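Local structure of leucine aminopeptidase A1, chloroplastic (Solanum lycopersicum, 5D8N) at residues L485-F490 with V495-L500; V404-D409 with A436-E441; L219-A224 with K511-G516. The protein removes N-terminal amino acids, preferably leucine, from peptides as a metal-dependent homohexameric aminopeptidase, and also has chaperone activity and a role in wound signalling and insect defence. The protein carries 1 engineered substitution. All blocks are in the same frame, centred on the assembly; numbering follows the deposited sequence.

Contact 1: L485-F490 with V495-L500; sequences LFLKQF and VQWLHL
Leu-487 and Lys-488 lie against the rings of Trp-497 and His-499. In Leu-487, CG is anti to the carbonyl carbon (chi1 -66°) and the outer branch is extended. This brings CD1 over one face of the His-499 imidazole, 3.7 Å from the ring centroid. The methyl stands 19° off the ring normal, shifted toward the rim on the ND1 side, and makes a CH-pi contact. Lower on the same side chain, Leu-487 CB meets Trp-497 CZ2 at 3.7 Å. The far corner of the indole meets the next residue obliquely. Trp-497 CH2 is 3.6 Å from Lys-488 N. Trp-497 CZ3 is 3.7 Å from Lys-488 CB. Helix 479-488 and strand 496-501 follow each other in the chain with a short loop between them. They form part of the alpha/beta catalytic domain of the M17 aminopeptidases, with the helix packed on one face of its mixed sheet. Helix 388-401 lies beside it and touches Leu-487 through Leu-392. Lys-488 crosses the indole at about a right angle. Its CG is anti to the backbone N (chi1 -175°), and the chain carries the ammonium away from the strand. Ring nitrogens of His-499 and Trp-497 both bond to Asp-409 on the neighbouring strand. Its OD1 pairs with His-499 ND1 and its OD2 with Trp-497 NE1, which helps hold the two rings in place.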
loop_
_atom_site.group_PDB
_atom_site.type_symbol
_atom_site.label_atom_id
_atom_site.label_comp_id
_atom_site.label_asym_id
_atom_site.label_seq_id
_atom_site.Cartn_x
_atom_site.Cartn_y
_atom_site.Cartn_z
ATOM N N LEU A 485 -25.824 11.934 7.755
ATOM C CA LEU A 485 -26.505 11.520 8.972
ATOM C C LEU A 485 -25.821 12.103 10.205
ATOM O O LEU A 485 -26.488 12.556 11.141
ATOM C CB LEU A 485 -26.531 10.002 9.089
ATOM C CG LEU A 485 -27.372 9.231 8.072
ATOM C CD1 LEU A 485 -27.139 7.740 8.225
ATOM C CD2 LEU A 485 -28.841 9.516 8.245
ATOM N N PHE A 486 -24.504 12.271 10.127
ATOM C CA PHE A 486 -23.765 12.948 11.180
ATOM C C PHE A 486 -24.246 14.383 11.366
ATOM O O PHE A 486 -24.563 14.812 12.475
ATOM C CB PHE A 486 -22.268 12.878 10.930
ATOM C CG PHE A 486 -21.452 13.650 11.904
ATOM C CD1 PHE A 486 -21.186 15.003 11.706
ATOM C CD2 PHE A 486 -20.886 13.015 12.991
ATOM C CE1 PHE A 486 -20.386 15.704 12.606
ATOM C CE2 PHE A 486 -20.101 13.712 13.902
ATOM C CZ PHE A 486 -19.955 15.078 13.772
ATOM N N LEU A 487 -24.315 15.116 10.264
ATOM C CA LEU A 487 -24.686 16.511 10.310
ATOM C C LEU A 487 -26.105 16.707 10.826
ATOM O O LEU A 487 -26.379 17.670 11.527
ATOM C CB LEU A 487 -24.541 17.160 8.947
ATOM C CG LEU A 487 -23.118 17.258 8.417
ATOM C CD1 LEU A 487 -23.136 17.797 6.982
ATOM C CD2 LEU A 487 -22.266 18.146 9.312
ATOM N N LYS A 488 -26.983 15.775 10.499
ATOM C CA LYS A 488 -28.365 15.806 10.949
ATOM C C LYS A 488 -28.492 15.844 12.470
ATOM O O LYS A 488 -29.495 16.322 12.983
ATOM C CB LYS A 488 -29.086 14.567 10.427
ATOM C CG LYS A 488 -30.581 14.504 10.713
ATOM C CD LYS A 488 -31.204 13.323 9.984
ATOM C CE LYS A 488 -32.677 13.107 10.298
ATOM N NZ LYS A 488 -32.777 12.217 11.485
ATOM N N GLN A 489 -27.512 15.307 13.188
ATOM C CA GLN A 489 -27.545 15.271 14.637
ATOM C C GLN A 489 -27.494 16.685 15.203
ATOM O O GLN A 489 -27.644 16.880 16.405
ATOM C CB GLN A 489 -26.357 14.470 15.186
ATOM C CG GLN A 489 -26.428 12.969 14.930
ATOM C CD GLN A 489 -27.417 12.280 15.835
ATOM O OE1 GLN A 489 -27.517 12.580 17.029
ATOM N NE2 GLN A 489 -28.235 11.436 15.249
ATOM N N PHE A 490 -27.142 17.653 14.374
ATOM C CA PHE A 490 -26.905 19.003 14.857
ATOM C C PHE A 490 -27.897 20.008 14.300
ATOM O O PHE A 490 -27.693 21.234 14.375
ATOM C CB PHE A 490 -25.459 19.385 14.551
ATOM C CG PHE A 490 -24.480 18.414 15.120
ATOM C CD1 PHE A 490 -24.185 18.423 16.479
ATOM C CD2 PHE A 490 -23.985 17.387 14.340
ATOM C CE1 PHE A 490 -23.424 17.419 17.033
ATOM C CE2 PHE A 490 -23.146 16.428 14.883
ATOM C CZ PHE A 490 -22.902 16.411 16.242
ATOM N N VAL A 495 -36.540 22.543 11.654
ATOM C CA VAL A 495 -36.005 23.369 10.573
ATOM C C VAL A 495 -35.855 22.478 9.345
ATOM O O VAL A 495 -35.342 21.370 9.436
ATOM C CB VAL A 495 -34.667 23.980 11.015
ATOM C CG1 VAL A 495 -34.039 24.774 9.891
ATOM C CG2 VAL A 495 -34.884 24.891 12.221
ATOM N N GLN A 496 -36.241 22.958 8.173
ATOM C CA GLN A 496 -35.947 22.203 6.952
ATOM C C GLN A 496 -34.483 22.398 6.566
ATOM O O GLN A 496 -33.943 23.490 6.691
ATOM C CB GLN A 496 -36.811 22.679 5.793
ATOM C CG GLN A 496 -38.303 22.546 6.020
ATOM C CD GLN A 496 -39.081 22.768 4.738
ATOM O OE1 GLN A 496 -38.521 23.079 3.699
ATOM N NE2 GLN A 496 -40.385 22.714 4.835
ATOM N N TRP A 497 -33.805 21.316 6.217
ATOM C CA TRP A 497 -32.364 21.356 6.053
ATOM C C TRP A 497 -31.931 20.407 4.954
ATOM O O TRP A 497 -32.390 19.267 4.862
ATOM C CB TRP A 497 -31.675 21.047 7.371
ATOM C CG TRP A 497 -30.250 20.571 7.215
ATOM C CD1 TRP A 497 -29.162 21.338 6.874
ATOM C CD2 TRP A 497 -29.797 19.216 7.227
ATOM N NE1 TRP A 497 -28.052 20.557 6.778
ATOM C CE2 TRP A 497 -28.406 19.252 7.021
ATOM C CE3 TRP A 497 -30.385 18.014 7.611
ATOM C CZ2 TRP A 497 -27.610 18.111 7.085
ATOM C CZ3 TRP A 497 -29.595 16.865 7.621
ATOM C CH2 TRP A 497 -28.228 16.929 7.377
ATOM N N LEU A 498 -31.083 20.936 4.083
ATOM C CA LEU A 498 -30.426 20.150 3.048
ATOM C C LEU A 498 -28.914 20.360 3.044
ATOM O O LEU A 498 -28.415 21.488 3.123
ATOM C CB LEU A 498 -30.989 20.501 1.679
ATOM C CG LEU A 498 -30.452 19.744 0.453
ATOM C CD1 LEU A 498 -31.570 19.666 -0.560
ATOM C CD2 LEU A 498 -29.265 20.427 -0.184
ATOM N N HIS A 499 -28.214 19.256 2.837
ATOM C CA HIS A 499 -26.752 19.227 2.827
ATOM C C HIS A 499 -26.297 18.924 1.399
ATOM O O HIS A 499 -26.733 17.936 0.797
ATOM C CB HIS A 499 -26.249 18.134 3.778
ATOM C CG HIS A 499 -24.861 17.668 3.495
ATOM N ND1 HIS A 499 -23.768 18.489 3.612
ATOM C CD2 HIS A 499 -24.371 16.433 3.236
ATOM C CE1 HIS A 499 -22.666 17.801 3.375
ATOM N NE2 HIS A 499 -23.006 16.548 3.149
ATOM N N LEU A 500 -25.406 19.764 0.895
ATOM C CA LEU A 500 -24.882 19.587 -0.445
ATOM C C LEU A 500 -23.385 19.294 -0.395
ATOM O O LEU A 500 -22.581 20.138 0.031
ATOM C CB LEU A 500 -25.194 20.830 -1.266
ATOM C CG LEU A 500 -25.196 20.664 -2.786
ATOM C CD1 LEU A 500 -26.282 19.708 -3.255
ATOM C CD2 LEU A 500 -25.338 22.011 -3.486
#

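Contact 2: V404-D409 with A436-E441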
loop_
_atom_site.group_PDB
_atom_site.type_symbol
_atom_site.label_atom_id
_atom_site.label_comp_id
_atom_site.label_asym_id
_atom_site.label_seq_id
_atom_site.Cartn_x
_atom_site.Cartn_y
_atom_site.Cartn_z
ATOM N N VAL A 404 -34.119 30.430 11.833
ATOM C CA VAL A 404 -34.472 30.248 10.438
ATOM C C VAL A 404 -35.492 29.130 10.209
ATOM O O VAL A 404 -35.594 28.196 10.976
ATOM C CB VAL A 404 -33.223 30.085 9.552
ATOM C CG1 VAL A 404 -32.353 31.329 9.676
ATOM C CG2 VAL A 404 -32.440 28.841 9.934
ATOM N N GLU A 405 -36.146 29.165 9.063
ATOM C CA GLU A 405 -37.086 28.139 8.629
ATOM C C GLU A 405 -36.400 27.059 7.750
ATOM O O GLU A 405 -36.787 25.897 7.757
ATOM C CB GLU A 405 -38.179 28.879 7.852
ATOM C CG GLU A 405 -39.228 28.035 7.150
ATOM C CD GLU A 405 -40.263 28.868 6.396
ATOM O OE1 GLU A 405 -40.294 30.107 6.578
ATOM O OE2 GLU A 405 -41.097 28.260 5.693
ATOM N N LYS A 406 -35.397 27.431 6.962
ATOM C CA LYS A 406 -34.745 26.512 6.039
ATOM C C LYS A 406 -33.239 26.787 6.050
ATOM O O LYS A 406 -32.815 27.949 6.015
ATOM C CB LYS A 406 -35.303 26.685 4.623
ATOM C CG LYS A 406 -36.816 26.528 4.493
ATOM C CD LYS A 406 -37.289 26.767 3.063
ATOM C CE LYS A 406 -38.814 26.772 2.964
ATOM N NZ LYS A 406 -39.203 27.030 1.546
ATOM N N ILE A 407 -32.453 25.715 5.993
ATOM C CA ILE A 407 -30.998 25.773 5.877
ATOM C C ILE A 407 -30.545 24.957 4.670
ATOM O O ILE A 407 -30.896 23.784 4.537
ATOM C CB ILE A 407 -30.324 25.181 7.128
ATOM C CG1 ILE A 407 -30.790 25.912 8.389
ATOM C CG2 ILE A 407 -28.816 25.281 7.016
ATOM C CD1 ILE A 407 -30.330 25.251 9.664
ATOM N N ILE A 408 -29.606 25.518 3.923
ATOM C CA ILE A 408 -28.746 24.723 3.055
ATOM C C ILE A 408 -27.303 24.861 3.487
ATOM O O ILE A 408 -26.814 25.993 3.604
ATOM C CB ILE A 408 -28.872 25.145 1.576
ATOM C CG1 ILE A 408 -30.307 24.956 1.078
ATOM C CG2 ILE A 408 -27.900 24.334 0.705
ATOM C CD1 ILE A 408 -30.524 25.382 -0.356
ATOM N N ASP A 409 -26.599 23.739 3.653
ATOM C CA ASP A 409 -25.154 23.788 3.836
ATOM C C ASP A 409 -24.454 23.233 2.611
ATOM O O ASP A 409 -24.978 22.356 1.937
ATOM C CB ASP A 409 -24.674 23.081 5.103
ATOM C CG ASP A 409 -24.587 21.578 4.935
ATOM O OD1 ASP A 409 -23.600 21.099 4.289
ATOM O OD2 ASP A 409 -25.457 20.881 5.518
ATOM N N ALA A 436 -35.890 19.329 -1.073
ATOM C CA ALA A 436 -35.181 18.671 -2.158
ATOM C C ALA A 436 -35.696 19.199 -3.487
ATOM O O ALA A 436 -34.923 19.524 -4.398
ATOM C CB ALA A 436 -35.345 17.162 -2.107
ATOM N N ARG A 437 -37.020 19.259 -3.604
ATOM C CA ARG A 437 -37.657 19.705 -4.835
ATOM C C ARG A 437 -37.305 21.158 -5.158
ATOM O O ARG A 437 -37.012 21.481 -6.310
ATOM C CB ARG A 437 -39.180 19.519 -4.779
ATOM C CG ARG A 437 -39.885 20.018 -6.035
ATOM C CD ARG A 437 -41.406 20.132 -5.877
ATOM N NE ARG A 437 -41.747 20.717 -4.583
ATOM C CZ ARG A 437 -41.587 21.999 -4.279
ATOM N NH1 ARG A 437 -41.388 22.913 -5.223
ATOM N NH2 ARG A 437 -41.644 22.343 -3.005
ATOM N N GLU A 438 -37.308 22.025 -4.150
ATOM C CA GLU A 438 -36.902 23.417 -4.336
ATOM C C GLU A 438 -35.462 23.483 -4.878
ATOM O O GLU A 438 -35.156 24.306 -5.744
ATOM C CB GLU A 438 -36.948 24.196 -3.022
ATOM C CG GLU A 438 -38.314 24.605 -2.484
ATOM C CD GLU A 438 -38.245 25.287 -1.112
ATOM O OE1 GLU A 438 -37.206 25.840 -0.689
ATOM O OE2 GLU A 438 -39.233 25.189 -0.362
ATOM N N VAL A 439 -34.566 22.661 -4.327
ATOM C CA VAL A 439 -33.148 22.749 -4.681
ATOM C C VAL A 439 -32.919 22.168 -6.075
ATOM O O VAL A 439 -32.228 22.781 -6.888
ATOM C CB VAL A 439 -32.233 22.117 -3.617
ATOM C CG1 VAL A 439 -30.793 22.005 -4.102
ATOM C CG2 VAL A 439 -32.270 22.964 -2.353
ATOM N N VAL A 440 -33.627 21.097 -6.395
ATOM C CA VAL A 440 -33.578 20.542 -7.743
ATOM C C VAL A 440 -34.091 21.546 -8.784
ATOM O O VAL A 440 -33.478 21.731 -9.839
ATOM C CB VAL A 440 -34.392 19.238 -7.834
ATOM C CG1 VAL A 440 -34.638 18.842 -9.289
ATOM C CG2 VAL A 440 -33.666 18.119 -7.125
ATOM N N GLU A 441 -35.170 22.258 -8.468
ATOM C CA GLU A 441 -35.675 23.285 -9.381
ATOM C C GLU A 441 -34.717 24.474 -9.508
ATOM O O GLU A 441 -34.528 25.019 -10.595
ATOM C CB GLU A 441 -37.067 23.741 -8.947
ATOM C CG GLU A 441 -38.160 22.711 -9.262
ATOM C CD GLU A 441 -39.511 22.970 -8.584
ATOM O OE1 GLU A 441 -39.689 24.035 -7.944
ATOM O OE2 GLU A 441 -40.375 22.062 -8.620
#
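The carboxylate of Glu-438 is the flat group in this contact, and Lys-406 meets it from the syn side of OE2. Lys-406 NZ lies 22° out of the carboxylate plane and 2.7 Å from Glu-438 OE2, in a hydrogen-bonded salt bridge. The second oxygen is not far off: Glu-438 OE1 is 3.2 Å from Lys-406 NZ. The two side chains cross at about a right angle. Lys-406 is fully extended beyond CG, which lets its ammonium span the gap between strand 406-411 and helix 433-446. Two residues along the strand, Ile-408 points the same way. Its CD1 meets Val-439 CG2 at 3.6 Å, and the two side chains slide past each other in opposite directions. With CG1 of Val-439 anti to the backbone N (chi1 170°), it is CG2 that meets Ile-408. Helix 519-527 shares this face of the sheet: Trp-525 and Leu-522 pack on Ile-408, and Trp-525 NE1 gives Glu-438 OE1 a weak hydrogen bond. Lys-406 NZ has a further acceptor, Asn-529 OD1 at the C-terminal end of the chain. The lysine is buried, and these bonds probably keep it charged. Asp-434 OD2 lies close to Glu-438 OE2. That like charge would tend to raise the proton affinity of Glu-438, and the ammonium of Lys-406 would offset it.

Contact 3: L219-A224 with K511-G516. With MG (magnesium ion), chain H.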
loop_
_atom_site.group_PDB
_atom_site.type_symbol
_atom_site.label_atom_id
_atom_site.label_comp_id
_atom_site.label_asym_id
_atom_site.label_seq_id
_atom_site.Cartn_x
_atom_site.Cartn_y
_atom_site.Cartn_z
ATOM N N LEU A 219 -11.719 33.094 -4.042
ATOM C CA LEU A 219 -11.516 32.662 -2.667
ATOM C C LEU A 219 -10.908 31.262 -2.638
ATOM O O LEU A 219 -10.084 30.964 -1.792
ATOM C CB LEU A 219 -12.826 32.709 -1.889
ATOM C CG LEU A 219 -13.338 34.121 -1.615
ATOM C CD1 LEU A 219 -14.712 34.051 -0.983
ATOM C CD2 LEU A 219 -12.384 34.876 -0.706
ATOM N N VAL A 220 -11.309 30.420 -3.581
ATOM C CA VAL A 220 -10.826 29.050 -3.661
ATOM C C VAL A 220 -9.451 29.002 -4.326
ATOM O O VAL A 220 -8.602 28.270 -3.886
ATOM C CB VAL A 220 -11.828 28.153 -4.420
ATOM C CG1 VAL A 220 -11.293 26.735 -4.556
ATOM C CG2 VAL A 220 -13.168 28.116 -3.696
ATOM N N ASN A 221 -9.272 29.644 -5.473
ATOM C CA ASN A 221 -7.971 29.671 -6.099
ATOM C C ASN A 221 -6.865 30.080 -5.133
ATOM O O ASN A 221 -5.730 29.666 -5.293
ATOM C CB ASN A 221 -7.972 30.648 -7.273
ATOM C CG ASN A 221 -8.635 30.095 -8.512
ATOM O OD1 ASN A 221 -8.906 28.909 -8.636
ATOM N ND2 ASN A 221 -8.964 30.986 -9.424
ATOM N N ALA A 222 -7.116 31.080 -4.297
ATOM C CA ALA A 222 -6.085 31.597 -3.430
ATOM C C ALA A 222 -5.668 30.479 -2.477
ATOM O O ALA A 222 -6.510 29.753 -1.943
ATOM C CB ALA A 222 -6.606 32.797 -2.664
ATOM N N PRO A 223 -4.365 30.368 -2.214
ATOM C CA PRO A 223 -3.866 29.378 -1.275
ATOM C C PRO A 223 -4.071 29.814 0.170
ATOM O O PRO A 223 -4.347 30.993 0.468
ATOM C CB PRO A 223 -2.388 29.331 -1.625
ATOM C CG PRO A 223 -2.081 30.768 -1.943
ATOM C CD PRO A 223 -3.292 31.262 -2.672
ATOM N N ALA A 224 -3.925 28.845 1.060
ATOM C CA ALA A 224 -4.178 29.037 2.482
ATOM C C ALA A 224 -3.262 30.051 3.161
ATOM O O ALA A 224 -3.612 30.565 4.222
ATOM C CB ALA A 224 -4.108 27.705 3.194
ATOM N N LYS A 511 -9.501 22.757 -16.099
ATOM C CA LYS A 511 -9.052 24.137 -16.117
ATOM C C LYS A 511 -7.936 24.417 -15.121
ATOM O O LYS A 511 -7.493 25.562 -15.025
ATOM C CB LYS A 511 -10.212 25.091 -15.892
ATOM C CG LYS A 511 -11.269 25.052 -16.984
ATOM C CD LYS A 511 -12.471 25.925 -16.624
ATOM C CE LYS A 511 -13.347 26.292 -17.812
ATOM N NZ LYS A 511 -12.886 27.520 -18.521
ATOM N N LYS A 512 -7.648 23.457 -14.238
ATOM C CA LYS A 512 -6.828 23.683 -13.040
ATOM C C LYS A 512 -7.230 24.938 -12.255
ATOM O O LYS A 512 -6.410 25.813 -11.993
ATOM C CB LYS A 512 -5.356 23.801 -13.448
ATOM C CG LYS A 512 -4.806 22.611 -14.237
ATOM C CD LYS A 512 -4.515 21.408 -13.356
ATOM C CE LYS A 512 -4.341 20.129 -14.177
ATOM N NZ LYS A 512 -5.011 18.983 -13.497
ATOM N N ASN A 513 -8.520 25.111 -12.002
ATOM C CA ASN A 513 -9.016 26.330 -11.382
ATOM C C ASN A 513 -10.285 25.982 -10.633
ATOM O O ASN A 513 -11.003 25.067 -11.027
ATOM C CB ASN A 513 -9.270 27.419 -12.443
ATOM C CG ASN A 513 -8.579 28.748 -12.116
ATOM O OD1 ASN A 513 -9.187 29.825 -12.180
ATOM N ND2 ASN A 513 -7.292 28.684 -11.785
ATOM N N ALA A 514 -10.643 26.866 -9.711
ATOM C CA ALA A 514 -11.927 26.831 -9.038
ATOM C C ALA A 514 -13.073 27.215 -9.977
ATOM O O ALA A 514 -12.880 27.971 -10.927
ATOM C CB ALA A 514 -11.892 27.775 -7.843
ATOM N N THR A 515 -14.282 26.777 -9.645
ATOM C CA THR A 515 -15.436 27.050 -10.491
ATOM C C THR A 515 -16.369 28.093 -9.917
ATOM O O THR A 515 -17.149 28.685 -10.663
ATOM C CB THR A 515 -16.275 25.770 -10.747
ATOM O OG1 THR A 515 -16.679 25.239 -9.499
ATOM C CG2 THR A 515 -15.455 24.704 -11.495
ATOM N N GLY A 516 -16.430 28.194 -8.597
ATOM C CA GLY A 516 -17.461 28.961 -7.921
ATOM C C GLY A 516 -18.808 28.272 -7.997
ATOM O O GLY A 516 -19.860 28.920 -7.863
HETATM MG MG MG H . -7.422 27.866 -1.998
HETATM O O HOH W 1 -8.863 28.991 -0.602
HETATM O O HOH W 2 -6.215 26.565 -3.295
HETATM O O HOH W 3 -6.554 27.177 -0.106
HETATM O O HOH W 4 -8.829 26.273 -1.619
#
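Asn-221, in the last turn of helix 197-221, reaches over to Asn-513 and Ala-514 with its side-chain amide. From CB the chain turns so that CG is anti to the carbonyl carbon (chi1 -78°). This swings the amide toward strand 513-514. CG comes within 3.7 Å of Asn-513 OD1. The oxygen, Asn-221 OD1, accepts from Ala-514 N at 2.9 Å. The bond is nearly straight, at 168° about the hydrogen, and the donor is only slightly tilted from the carbonyl plane. Asn-221 OD1 also lies against Ala-514 CB, at 3.3 Å. The nitrogen, Asn-221 ND2, donates to Asn-513 OD1 at 3.0 Å. This bond is more bent and enters from above the Asn-513 carbonyl plane. The two amide planes are 51° apart. Asn-221 ND2 also bonds to Asp-173 OD2, so both ends of the amide are gripped. Asn-513 is steadied in turn by its own ND2, which bonds to Lys-512 O at 3.0 Å. Beside the amide, Val-220 CB and Ala-514 CB are only 3.4 Å apart, a tight carbon contact. On another side of the helix end, a magnesium ion binds Val-220 O at 2.3 Å and Ala-222 O at 2.1 Å. These are backbone carbonyls at the helix end and just after it. Four waters complete an octahedron, and water 1 donates to Leu-219 O. Pro-223 and Ala-224 pack on a second subunit. The ion is separate from the paired magnesium site of catalysis, to which Lys-300 and Asp-325 belong. Strands 507-508 and 513-514 form a small antiparallel pair. Lys-512, with positive phi, and Asn-513 both face Ser-508, as in a G1 beta bulge.

All three contacts lie in the catalytic domain. Contact 3 opens first, at 219-224, and closes last, at 511-516. Contacts 2 and 1 follow one another inside that loop. Contacts 1 and 2 have centres 11 Å apart and touch, because strands 406-411 and 496-501 are parallel neighbours in the large mixed sheet. The backbone pair Gln-496 O and Ile-407 N helps join them. Their helices pack on different faces of this sheet: 479-488 on one, 433-446 on the other. Contact 3 is 26 Å from each, centre to centre. It ties the end of the long helix 197-221 to the chain's late hairpin, at a subunit interface of the hexamer.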